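Local structure of glycoside Hydrolase (Bacteroides uniformis, 5T99) at residues V187-P192 / T286-R291; K198-I203 / Y251-N256; H221-A226 / Y268-E273; N258-K263 / G364-D369. The protein is a family 2 glycoside hydrolase that probably cleaves a galactose unit from agarose-derived oligosaccharides and binds the sugar mimic galacto-isofagomine. All blocks are in the same frame, centred on the assembly; numbering follows the deposited sequence.

Contact 1 of 4, residues V187-P192 / T286-R291. With EDO (1,2-ethanediol), chain J.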
# COMPACT_ATOMS: atom_id res chain seq x y z
N VAL A 187 -13.98 -1.13 -19.76
CA VAL A 187 -14.20 0.31 -19.92
C VAL A 187 -12.93 1.08 -19.56
O VAL A 187 -12.30 0.82 -18.54
CB VAL A 187 -15.37 0.82 -19.05
CG1 VAL A 187 -15.52 2.33 -19.18
CG2 VAL A 187 -16.66 0.12 -19.43
N TYR A 188 -12.57 2.04 -20.40
CA TYR A 188 -11.37 2.83 -20.25
C TYR A 188 -11.77 4.31 -20.32
O TYR A 188 -12.17 4.79 -21.37
CB TYR A 188 -10.39 2.42 -21.38
CG TYR A 188 -9.11 3.21 -21.52
CD1 TYR A 188 -8.49 3.84 -20.43
CD2 TYR A 188 -8.49 3.31 -22.78
CE1 TYR A 188 -7.29 4.54 -20.60
CE2 TYR A 188 -7.30 4.00 -22.95
CZ TYR A 188 -6.70 4.61 -21.87
OH TYR A 188 -5.53 5.31 -22.09
N VAL A 189 -11.66 5.01 -19.18
CA VAL A 189 -12.13 6.38 -19.00
C VAL A 189 -10.94 7.34 -18.93
O VAL A 189 -10.08 7.18 -18.07
CB VAL A 189 -12.92 6.51 -17.68
CG1 VAL A 189 -13.45 7.94 -17.48
CG2 VAL A 189 -14.05 5.49 -17.62
N THR A 190 -10.91 8.33 -19.83
CA THR A 190 -9.86 9.36 -19.84
C THR A 190 -10.50 10.75 -19.83
O THR A 190 -11.71 10.87 -20.01
CB THR A 190 -8.94 9.21 -21.07
OG1 THR A 190 -9.71 9.19 -22.30
CG2 THR A 190 -8.12 7.91 -20.95
N THR A 191 -9.68 11.78 -19.58
CA THR A 191 -10.15 13.17 -19.52
C THR A 191 -9.21 14.09 -20.31
O THR A 191 -8.34 14.76 -19.73
CB THR A 191 -10.31 13.68 -18.07
OG1 THR A 191 -9.08 13.54 -17.36
CG2 THR A 191 -11.39 12.92 -17.35
N PRO A 192 -9.36 14.11 -21.64
CA PRO A 192 -8.38 14.81 -22.48
C PRO A 192 -8.40 16.34 -22.40
O PRO A 192 -7.47 16.99 -22.91
CB PRO A 192 -8.69 14.31 -23.89
CG PRO A 192 -10.05 13.74 -23.83
CD PRO A 192 -10.27 13.26 -22.44
N THR A 286 -17.57 1.82 -13.16
CA THR A 286 -16.16 2.25 -13.14
C THR A 286 -16.04 3.52 -12.29
O THR A 286 -16.74 4.51 -12.53
CB THR A 286 -15.62 2.55 -14.56
OG1 THR A 286 -15.82 1.43 -15.43
CG2 THR A 286 -14.12 2.88 -14.51
N ASP A 287 -15.14 3.51 -11.31
CA ASP A 287 -14.86 4.72 -10.54
C ASP A 287 -13.79 5.49 -11.28
O ASP A 287 -12.88 4.88 -11.86
CB ASP A 287 -14.41 4.37 -9.13
CG ASP A 287 -15.56 3.87 -8.26
OD1 ASP A 287 -16.67 4.43 -8.34
OD2 ASP A 287 -15.34 2.94 -7.47
N PHE A 288 -13.92 6.82 -11.29
CA PHE A 288 -12.93 7.67 -11.96
C PHE A 288 -12.91 9.07 -11.38
O PHE A 288 -13.85 9.48 -10.70
CB PHE A 288 -13.17 7.71 -13.48
CG PHE A 288 -14.33 8.58 -13.90
CD1 PHE A 288 -14.13 9.92 -14.21
CD2 PHE A 288 -15.62 8.07 -14.00
CE1 PHE A 288 -15.19 10.73 -14.59
CE2 PHE A 288 -16.68 8.87 -14.38
CZ PHE A 288 -16.47 10.20 -14.69
N GLY A 289 -11.83 9.79 -11.67
CA GLY A 289 -11.66 11.18 -11.28
C GLY A 289 -11.29 12.05 -12.47
O GLY A 289 -10.92 11.56 -13.54
N ILE A 290 -11.40 13.36 -12.25
CA ILE A 290 -11.14 14.36 -13.27
C ILE A 290 -9.94 15.22 -12.86
O ILE A 290 -10.05 16.12 -12.02
CB ILE A 290 -12.39 15.23 -13.53
CG1 ILE A 290 -13.58 14.34 -13.90
CG2 ILE A 290 -12.11 16.26 -14.63
CD1 ILE A 290 -14.86 15.07 -14.28
N ARG A 291 -8.80 14.92 -13.46
CA ARG A 291 -7.58 15.68 -13.25
C ARG A 291 -6.71 15.53 -14.48
O ARG A 291 -6.79 14.51 -15.17
CB ARG A 291 -6.84 15.23 -11.96
CG ARG A 291 -5.81 14.10 -12.08
CD ARG A 291 -6.46 12.77 -12.31
NE ARG A 291 -5.50 11.68 -12.51
CZ ARG A 291 -4.98 11.30 -13.69
NH1 ARG A 291 -4.14 10.27 -13.72
NH2 ARG A 291 -5.28 11.92 -14.84
C1 EDO J . -8.16 8.64 -15.61
O1 EDO J . -8.02 7.49 -16.48
C2 EDO J . -9.60 8.84 -15.12
O2 EDO J . -9.73 8.70 -13.69
O HOH W 1 -8.77 12.42 -14.99
O HOH W 2 -6.16 13.38 -17.51
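Val189 and Phe288 meet where two sheets of one domain face each other, so this is packing between layers, not strand pairing: strands 187-191 and 286-288 run nearly parallel, their axes 8.6 Å apart. CG1 of Val189 sits over one face of the Phe288 ring, offset toward its rim, in a CH-pi contact 4.0 Å from the ring centroid. In Phe288, chi1 of 77° places the ring and the near-perpendicular chi2 of 91° turns its face to Val189 CG1. Beyond it, Val189 CG2 lies 4.1 Å from Thr286 CG2, the two side chains sliding past each other in opposite directions; small branched residues suit this close approach. The far end turns polar. One water bonds to Thr191 OG1, accepts from Arg291 N and donates to Gly289 O at 2.7 Å, while a second joins Thr191 OG1 to Arg291 O. A 1,2-ethanediol, probably from the crystallisation liquor, accepts from Gly289 N and lies over one face of the Arg291 guanidinium, whose NE is held by Pro407 O. Two antiparallel sheets packed through alternate inward side chains form the beta sandwich of the immunoglobulin-like domain of family 2 glycosidases.

Contact 2 of 4, residues K198-I203 / Y251-N256. With EDO (1,2-ethanediol), chain D; EDO (1,2-ethanediol), chain E.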
# COMPACT_ATOMS: atom_id res chain seq x y z
N LYS A 198 -14.83 23.48 -17.76
CA LYS A 198 -15.24 22.31 -18.51
C LYS A 198 -14.16 21.22 -18.53
O LYS A 198 -13.00 21.50 -18.81
CB LYS A 198 -15.58 22.71 -19.95
CG LYS A 198 -15.91 21.52 -20.84
CD LYS A 198 -16.55 21.93 -22.15
CE LYS A 198 -15.57 22.62 -23.06
NZ LYS A 198 -15.98 22.40 -24.46
N ALA A 199 -14.59 19.99 -18.24
CA ALA A 199 -13.79 18.80 -18.51
C ALA A 199 -14.52 17.99 -19.56
O ALA A 199 -15.75 18.05 -19.67
CB ALA A 199 -13.61 17.98 -17.25
N VAL A 200 -13.75 17.24 -20.34
CA VAL A 200 -14.29 16.30 -21.31
C VAL A 200 -13.91 14.92 -20.83
O VAL A 200 -12.74 14.66 -20.56
CB VAL A 200 -13.72 16.55 -22.72
CG1 VAL A 200 -14.25 15.51 -23.71
CG2 VAL A 200 -14.07 17.94 -23.19
N VAL A 201 -14.92 14.05 -20.70
CA VAL A 201 -14.73 12.66 -20.27
C VAL A 201 -14.89 11.78 -21.50
O VAL A 201 -15.96 11.74 -22.10
CB VAL A 201 -15.78 12.26 -19.23
CG1 VAL A 201 -15.65 10.78 -18.88
CG2 VAL A 201 -15.65 13.12 -17.97
N GLN A 202 -13.82 11.09 -21.88
CA GLN A 202 -13.80 10.22 -23.04
C GLN A 202 -13.87 8.79 -22.52
O GLN A 202 -13.18 8.45 -21.56
CB GLN A 202 -12.51 10.47 -23.84
CG GLN A 202 -12.29 9.55 -25.04
CD GLN A 202 -10.97 9.81 -25.74
OE1 GLN A 202 -10.09 8.94 -25.80
NE2 GLN A 202 -10.82 10.98 -26.29
N ILE A 203 -14.70 7.97 -23.15
CA ILE A 203 -14.98 6.61 -22.66
C ILE A 203 -14.94 5.60 -23.79
O ILE A 203 -15.68 5.73 -24.77
CB ILE A 203 -16.36 6.52 -21.97
CG1 ILE A 203 -16.45 7.52 -20.80
CG2 ILE A 203 -16.62 5.09 -21.49
CD1 ILE A 203 -17.86 7.73 -20.27
N TYR A 251 -17.42 10.74 -26.15
CA TYR A 251 -17.03 11.72 -25.13
C TYR A 251 -18.24 12.56 -24.73
O TYR A 251 -19.21 12.69 -25.48
CB TYR A 251 -15.89 12.63 -25.61
CG TYR A 251 -16.37 13.59 -26.67
CD1 TYR A 251 -16.76 14.89 -26.34
CD2 TYR A 251 -16.52 13.17 -27.99
CE1 TYR A 251 -17.25 15.76 -27.30
CE2 TYR A 251 -17.00 14.03 -28.96
CZ TYR A 251 -17.36 15.32 -28.61
OH TYR A 251 -17.83 16.16 -29.57
N ILE A 252 -18.14 13.16 -23.56
CA ILE A 252 -19.19 14.02 -23.05
C ILE A 252 -18.56 15.15 -22.24
O ILE A 252 -17.55 14.93 -21.55
CB ILE A 252 -20.22 13.22 -22.22
CG1 ILE A 252 -21.39 14.12 -21.79
CG2 ILE A 252 -19.56 12.57 -21.01
CD1 ILE A 252 -22.59 13.36 -21.24
N ASN A 253 -19.14 16.34 -22.35
CA ASN A 253 -18.71 17.52 -21.60
C ASN A 253 -19.28 17.45 -20.18
O ASN A 253 -20.44 17.05 -19.98
CB ASN A 253 -19.22 18.82 -22.26
CG ASN A 253 -18.62 19.08 -23.63
OD1 ASN A 253 -17.49 18.67 -23.95
ND2 ASN A 253 -19.37 19.79 -24.46
N MET A 254 -18.45 17.81 -19.21
CA MET A 254 -18.86 18.05 -17.83
C MET A 254 -18.54 19.51 -17.54
O MET A 254 -17.38 19.88 -17.44
CB MET A 254 -18.06 17.16 -16.86
CG MET A 254 -18.18 15.67 -17.09
SD MET A 254 -19.79 15.09 -16.57
CE MET A 254 -19.56 15.00 -14.80
N LEU A 255 -19.58 20.34 -17.44
CA LEU A 255 -19.38 21.75 -17.09
C LEU A 255 -19.18 21.90 -15.58
O LEU A 255 -19.73 21.14 -14.79
CB LEU A 255 -20.55 22.62 -17.59
CG LEU A 255 -20.92 22.50 -19.08
CD1 LEU A 255 -22.00 23.52 -19.43
CD2 LEU A 255 -19.72 22.65 -20.01
N ASN A 256 -18.35 22.87 -15.19
CA ASN A 256 -18.02 23.14 -13.79
C ASN A 256 -17.69 21.88 -12.99
O ASN A 256 -18.26 21.63 -11.93
CB ASN A 256 -19.18 23.90 -13.14
CG ASN A 256 -19.52 25.17 -13.88
OD1 ASN A 256 -20.62 25.30 -14.44
ND2 ASN A 256 -18.57 26.10 -13.92
C1 EDO D . -21.88 18.43 -14.56
O1 EDO D . -20.46 18.51 -14.51
C2 EDO D . -22.40 18.10 -15.96
O2 EDO D . -22.32 19.22 -16.86
C1 EDO E . -22.91 22.45 -11.64
O1 EDO E . -23.07 21.05 -11.89
C2 EDO E . -23.52 23.26 -12.78
O2 EDO E . -22.72 23.18 -13.97
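The Tyr251 ring meets Val200 obliquely: CG1 of the valine comes to 3.7 Å from Tyr251 CD1, on the same side of the sheet as Lys198, Asn253 and Leu255. The Asn253 amide is the second flat group here, with Lys198 CD 3.8 Å from its carbon CG and Val200 CG2 close to its oxygen OD1. Val200 and Asn253 lie side by side and point the same way, as expected of a non-hydrogen-bonded antiparallel pair. In Lys198 the extended first two torsions (chi1 175°) bring CD alongside both Asn253 CG and Leu255 CD2, the latter 3.9 Å from CD, and the bend at chi3 turns only the ammonium end. A lysine suits this partly exposed place because its long stem packs while its charged end can stay at the surface. An alanine here takes away the methylenes that flank Leu255 CD2 and the Asn253 amide, and both would probably be freer to turn. Strands 198-203 and 251-255 form the middle and one edge of a three-stranded antiparallel sheet, one layer of the domain's beta sandwich. Two pairs of backbone bonds knit them: Ala199 with Met254, where Met254 N reaches Ala199 O at 2.7 Å and 174°, and Val201 with Ile252, whose N-H meets Val201 O less straight, at 151°. The side chains of these four residues turn to the inner face. There Val201 CG2 packs 3.7 Å from Met254 CG, and Met254, bent at chi2 and chi3, continues toward Ile223 of the opposing sheet. On the edge strand, Leu255 N and O each hydrogen-bond a hydroxyl of one 1,2-ethanediol.

Contact 3 of 4, residues H221-A226 / Y268-E273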
# COMPACT_ATOMS: atom_id res chain seq x y z
N HIS A 221 -24.07 5.53 -20.82
CA HIS A 221 -23.16 5.94 -19.75
C HIS A 221 -23.82 6.96 -18.84
O HIS A 221 -24.06 8.09 -19.27
CB HIS A 221 -21.90 6.58 -20.34
CG HIS A 221 -21.08 5.65 -21.17
ND1 HIS A 221 -20.57 4.47 -20.67
CD2 HIS A 221 -20.65 5.74 -22.45
CE1 HIS A 221 -19.88 3.86 -21.62
NE2 HIS A 221 -19.91 4.61 -22.71
N SER A 222 -24.07 6.58 -17.59
CA SER A 222 -24.52 7.50 -16.55
C SER A 222 -23.35 7.90 -15.63
O SER A 222 -22.76 7.04 -14.96
CB SER A 222 -25.65 6.89 -15.73
OG SER A 222 -26.77 6.62 -16.55
N ILE A 223 -23.04 9.20 -15.62
CA ILE A 223 -21.98 9.75 -14.78
C ILE A 223 -22.62 10.26 -13.52
O ILE A 223 -23.45 11.16 -13.55
CB ILE A 223 -21.19 10.85 -15.50
CG1 ILE A 223 -20.41 10.22 -16.65
CG2 ILE A 223 -20.24 11.54 -14.52
CD1 ILE A 223 -19.74 11.20 -17.57
N ILE A 224 -22.20 9.68 -12.39
CA ILE A 224 -22.88 9.86 -11.12
C ILE A 224 -21.93 10.57 -10.16
O ILE A 224 -20.75 10.19 -10.03
CB ILE A 224 -23.32 8.50 -10.55
CG1 ILE A 224 -24.30 7.80 -11.51
CG2 ILE A 224 -23.93 8.66 -9.16
CD1 ILE A 224 -24.50 6.33 -11.18
N ASN A 225 -22.44 11.60 -9.50
CA ASN A 225 -21.65 12.41 -8.57
C ASN A 225 -21.55 11.75 -7.19
O ASN A 225 -22.11 10.67 -6.96
CB ASN A 225 -22.15 13.89 -8.53
CG ASN A 225 -23.48 14.08 -7.79
OD1 ASN A 225 -24.00 13.20 -7.11
ND2 ASN A 225 -24.03 15.28 -7.93
N ALA A 226 -20.81 12.42 -6.30
CA ALA A 226 -20.59 11.97 -4.93
C ALA A 226 -21.86 11.78 -4.10
O ALA A 226 -21.83 10.97 -3.18
CB ALA A 226 -19.64 12.92 -4.22
N TYR A 268 -16.02 10.47 -9.18
CA TYR A 268 -17.27 10.24 -9.88
C TYR A 268 -17.42 8.74 -10.02
O TYR A 268 -16.46 8.01 -9.86
CB TYR A 268 -17.25 10.89 -11.27
CG TYR A 268 -17.43 12.39 -11.28
CD1 TYR A 268 -18.70 12.96 -11.37
CD2 TYR A 268 -16.34 13.24 -11.19
CE1 TYR A 268 -18.88 14.34 -11.38
CE2 TYR A 268 -16.50 14.63 -11.19
CZ TYR A 268 -17.77 15.18 -11.30
OH TYR A 268 -17.93 16.54 -11.32
N LYS A 269 -18.64 8.31 -10.31
CA LYS A 269 -18.95 6.92 -10.62
C LYS A 269 -19.62 6.83 -12.01
O LYS A 269 -20.60 7.54 -12.28
CB LYS A 269 -19.88 6.35 -9.55
CG LYS A 269 -20.25 4.88 -9.73
CD LYS A 269 -21.13 4.38 -8.58
CE LYS A 269 -20.32 4.13 -7.31
NZ LYS A 269 -21.18 3.69 -6.17
N LEU A 270 -19.08 5.97 -12.87
CA LEU A 270 -19.64 5.71 -14.20
C LEU A 270 -20.44 4.42 -14.18
O LEU A 270 -19.88 3.36 -13.91
CB LEU A 270 -18.51 5.57 -15.24
CG LEU A 270 -18.90 5.06 -16.63
CD1 LEU A 270 -19.85 6.04 -17.31
CD2 LEU A 270 -17.66 4.80 -17.47
N LYS A 271 -21.73 4.51 -14.50
CA LYS A 271 -22.57 3.33 -14.71
C LYS A 271 -22.75 3.16 -16.20
O LYS A 271 -23.29 4.05 -16.86
CB LYS A 271 -23.91 3.54 -14.01
CG LYS A 271 -24.97 2.44 -14.15
CD LYS A 271 -26.36 3.03 -13.83
CE LYS A 271 -27.21 2.14 -12.95
NZ LYS A 271 -28.32 2.91 -12.31
N THR A 272 -22.30 2.03 -16.74
CA THR A 272 -22.43 1.74 -18.17
C THR A 272 -23.42 0.58 -18.36
O THR A 272 -23.21 -0.51 -17.82
CB THR A 272 -21.05 1.39 -18.80
OG1 THR A 272 -20.18 2.52 -18.69
CG2 THR A 272 -21.19 1.01 -20.27
N GLU A 273 -24.47 0.84 -19.13
CA GLU A 273 -25.54 -0.13 -19.39
C GLU A 273 -25.50 -0.50 -20.86
O GLU A 273 -25.36 0.39 -21.71
CB GLU A 273 -26.90 0.46 -19.00
CG GLU A 273 -27.11 0.51 -17.49
CD GLU A 273 -28.24 1.42 -17.02
OE1 GLU A 273 -28.59 2.39 -17.72
OE2 GLU A 273 -28.77 1.18 -15.91
O HOH W 3 -26.50 4.26 -17.42
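His221 reaches across to Leu270 and Thr272 of the neighbouring strand. Its CB starts the contact, 3.7 Å from Leu270 CD1, and CG keeps the same methyl nearby at a slant to the ring. The torsion chi1 of -64° sets CG beside the backbone N, and from there the ring runs alongside Thr272, pointing the same way. ND1 meets Thr272 OG1 at 2.8 Å, the hydroxyl lying at the ring edge and in its plane; either atom could be the donor, and the angle of 137° is far from straight. CE1, farther round the ring, comes 3.4 Å from Thr272 CG2; both OG1 and CG2 of the threonine thus lie against the ND1-CE1 edge, and OG1 makes the hydrogen bond to ND1. A branched residue with both groups fits this place.

Beneath these side chains, strands 221-224 and 268-273 are antiparallel, central partners in a four-stranded sheet. Ser222 with Lys271, and Ile224 with Lys269, exchange backbone bonds in both directions; Lys271 N to Ser222 O is nearly straight at 173°. On the same side as His221, Ile223 CG2 lies 3.8 Å from Tyr268 CD1, obliquely to the ring, whose OH bonds to Asn258 N. The other side carries Ser222, Ile224, Lys269 and Lys271, and there Ile224 CD1 packs on Lys271 CB, 4.0 Å away. Lysines suit it because their stems can pack while their ammonium ends lead away.

Chemically, the side facing the other sheet is mostly apolar but holds one buried imidazole, and the bond to Thr272 gives its ND1 a polar partner and probably limits how far the ring can flip.

Contact 4 of 4, residues N258-K263 / G364-D369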
# COMPACT_ATOMS: atom_id res chain seq x y z
N ASN A 258 -16.08 18.85 -10.71
CA ASN A 258 -15.39 18.68 -9.44
C ASN A 258 -14.05 18.03 -9.76
O ASN A 258 -13.99 16.87 -10.15
CB ASN A 258 -16.20 17.80 -8.48
CG ASN A 258 -17.56 18.38 -8.15
OD1 ASN A 258 -18.59 17.71 -8.31
ND2 ASN A 258 -17.58 19.61 -7.68
N ILE A 259 -12.98 18.82 -9.62
CA ILE A 259 -11.64 18.41 -10.02
C ILE A 259 -11.07 17.51 -8.93
O ILE A 259 -11.09 17.88 -7.75
CB ILE A 259 -10.70 19.63 -10.20
CG1 ILE A 259 -11.23 20.62 -11.26
CG2 ILE A 259 -9.28 19.20 -10.53
CD1 ILE A 259 -11.24 20.10 -12.67
N TRP A 260 -10.57 16.33 -9.32
CA TRP A 260 -9.83 15.46 -8.40
C TRP A 260 -8.49 16.12 -8.14
O TRP A 260 -7.75 16.44 -9.09
CB TRP A 260 -9.64 14.05 -8.97
CG TRP A 260 -8.93 13.05 -8.06
CD1 TRP A 260 -9.52 12.11 -7.25
CD2 TRP A 260 -7.51 12.88 -7.89
NE1 TRP A 260 -8.57 11.38 -6.60
CE2 TRP A 260 -7.33 11.83 -6.96
CE3 TRP A 260 -6.39 13.51 -8.43
CZ2 TRP A 260 -6.06 11.40 -6.55
CZ3 TRP A 260 -5.12 13.09 -8.03
CH2 TRP A 260 -4.97 12.03 -7.09
N GLY A 261 -8.20 16.36 -6.86
CA GLY A 261 -6.93 16.94 -6.42
C GLY A 261 -6.57 16.41 -5.05
O GLY A 261 -7.35 15.70 -4.44
N GLN A 262 -5.37 16.75 -4.57
CA GLN A 262 -4.83 16.18 -3.33
C GLN A 262 -5.60 16.63 -2.09
O GLN A 262 -5.83 15.82 -1.19
CB GLN A 262 -3.32 16.44 -3.18
CG GLN A 262 -2.55 15.94 -4.39
CD GLN A 262 -1.16 15.42 -4.07
OE1 GLN A 262 -0.22 16.19 -3.88
NE2 GLN A 262 -1.01 14.10 -4.05
N LYS A 263 -6.01 17.90 -2.05
CA LYS A 263 -6.83 18.40 -0.95
C LYS A 263 -8.27 17.92 -1.08
O LYS A 263 -8.89 17.55 -0.08
CB LYS A 263 -6.82 19.94 -0.89
CG LYS A 263 -5.46 20.58 -0.67
CD LYS A 263 -4.81 20.15 0.64
CE LYS A 263 -3.72 19.10 0.41
NZ LYS A 263 -3.17 18.54 1.68
N GLY A 364 -6.58 11.10 -2.23
CA GLY A 364 -5.86 12.13 -2.97
C GLY A 364 -4.36 11.94 -3.10
O GLY A 364 -3.63 12.91 -3.26
N LEU A 365 -3.91 10.69 -3.06
CA LEU A 365 -2.49 10.39 -3.19
C LEU A 365 -2.15 10.02 -4.63
O LEU A 365 -2.90 9.29 -5.27
CB LEU A 365 -2.12 9.22 -2.29
CG LEU A 365 -2.27 9.44 -0.78
CD1 LEU A 365 -2.13 8.10 -0.06
CD2 LEU A 365 -1.26 10.44 -0.25
N VAL A 366 -1.01 10.49 -5.13
CA VAL A 366 -0.56 10.10 -6.47
C VAL A 366 0.29 8.85 -6.34
O VAL A 366 0.99 8.67 -5.34
CB VAL A 366 0.13 11.25 -7.24
CG1 VAL A 366 -0.89 12.33 -7.53
CG2 VAL A 366 1.34 11.84 -6.52
N VAL A 367 0.21 7.97 -7.34
CA VAL A 367 0.79 6.64 -7.28
C VAL A 367 1.67 6.30 -8.50
O VAL A 367 1.26 6.51 -9.64
CB VAL A 367 -0.30 5.57 -7.12
CG1 VAL A 367 0.31 4.17 -7.11
CG2 VAL A 367 -1.10 5.81 -5.84
N LEU A 368 2.85 5.75 -8.22
CA LEU A 368 3.70 5.09 -9.20
C LEU A 368 3.42 3.59 -9.10
O LEU A 368 3.78 2.95 -8.11
CB LEU A 368 5.17 5.37 -8.92
CG LEU A 368 5.70 6.75 -9.32
CD1 LEU A 368 4.87 7.86 -8.72
CD2 LEU A 368 7.17 6.90 -8.94
N ASP A 369 2.79 3.05 -10.13
CA ASP A 369 2.25 1.69 -10.12
C ASP A 369 3.30 0.80 -10.79
O ASP A 369 3.53 0.90 -12.01
CB ASP A 369 0.94 1.72 -10.91
CG ASP A 369 0.01 0.56 -10.63
OD1 ASP A 369 0.40 -0.42 -9.95
OD2 ASP A 369 -1.14 0.64 -11.13
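Trp260 and Gln262 both reach the chain around Gly364, with Gly261 between them in sequence. Trp260 has CG opposite its backbone N (chi1 -178°), which carries the benzo end of the indole to the second segment: CZ2 stands 3.7 Å from Gly364 CA, which it meets obliquely, while Leu365 O and Val366 CG1 approach CH2 at the ring edge, the carbonyl oxygen in the plane of the ring. At the indole's other end NE1 donates to Asp361 O in helix 354-363. A broad, flat residue with one N-H suits a place that needs packing and one bond.

Gly364 closes that helix in a Schellman motif, and the chain then enters strand 366-369 of the catalytic barrel; the loop 258-263 belongs to the neighbouring sandwich domain, so the contact lies at the boundary between the two. The positive phi of Gly364 favours glycine, and a CB there would collide with Gln262 O.

Gln262 bends at chi2 (-146°) and lays its stem against Gly364 O, with CG 3.4 Å from that oxygen. NE2 then donates to the same Gly364 O at 3.0 Å, in the carbonyl plane, though the oxygen is tilted out of the glutamine's own amide plane and the bond is bent to 140°. NE2 also bonds to Asn343 O, so one amide nitrogen serves two backbone carbonyls, and it lies 3.9 Å from Val366 CG1. A leucine in its place has no N-H to give, and the two carbonyls would probably lose their link and the loop its hold on the helix end.

How the contacts relate
Contacts 1, 2 and 3 build one beta sandwich. Contact 2 joins neighbouring strands of its three-stranded sheet and contact 3 those of its four-stranded sheet; contact 1 packs a strand of each against the other. Their centres lie about 10 to 12 Å apart. Along the chain, contacts 2 and 3 alternate and both fall within the span that contact 1 closes. Ile203 of contact 2 meets His221 of contact 3, and Ala199 of contact 2 meets Ile290 of contact 1. Contact 4 has its centre about 13 Å from that of contact 1 and about 18 and 19 Å from those of contacts 2 and 3. Loop 258-263, tied to the sandwich by Trp260 N bonding to Ile290 O, carries the touch on the barrel at the end of helix 354-363.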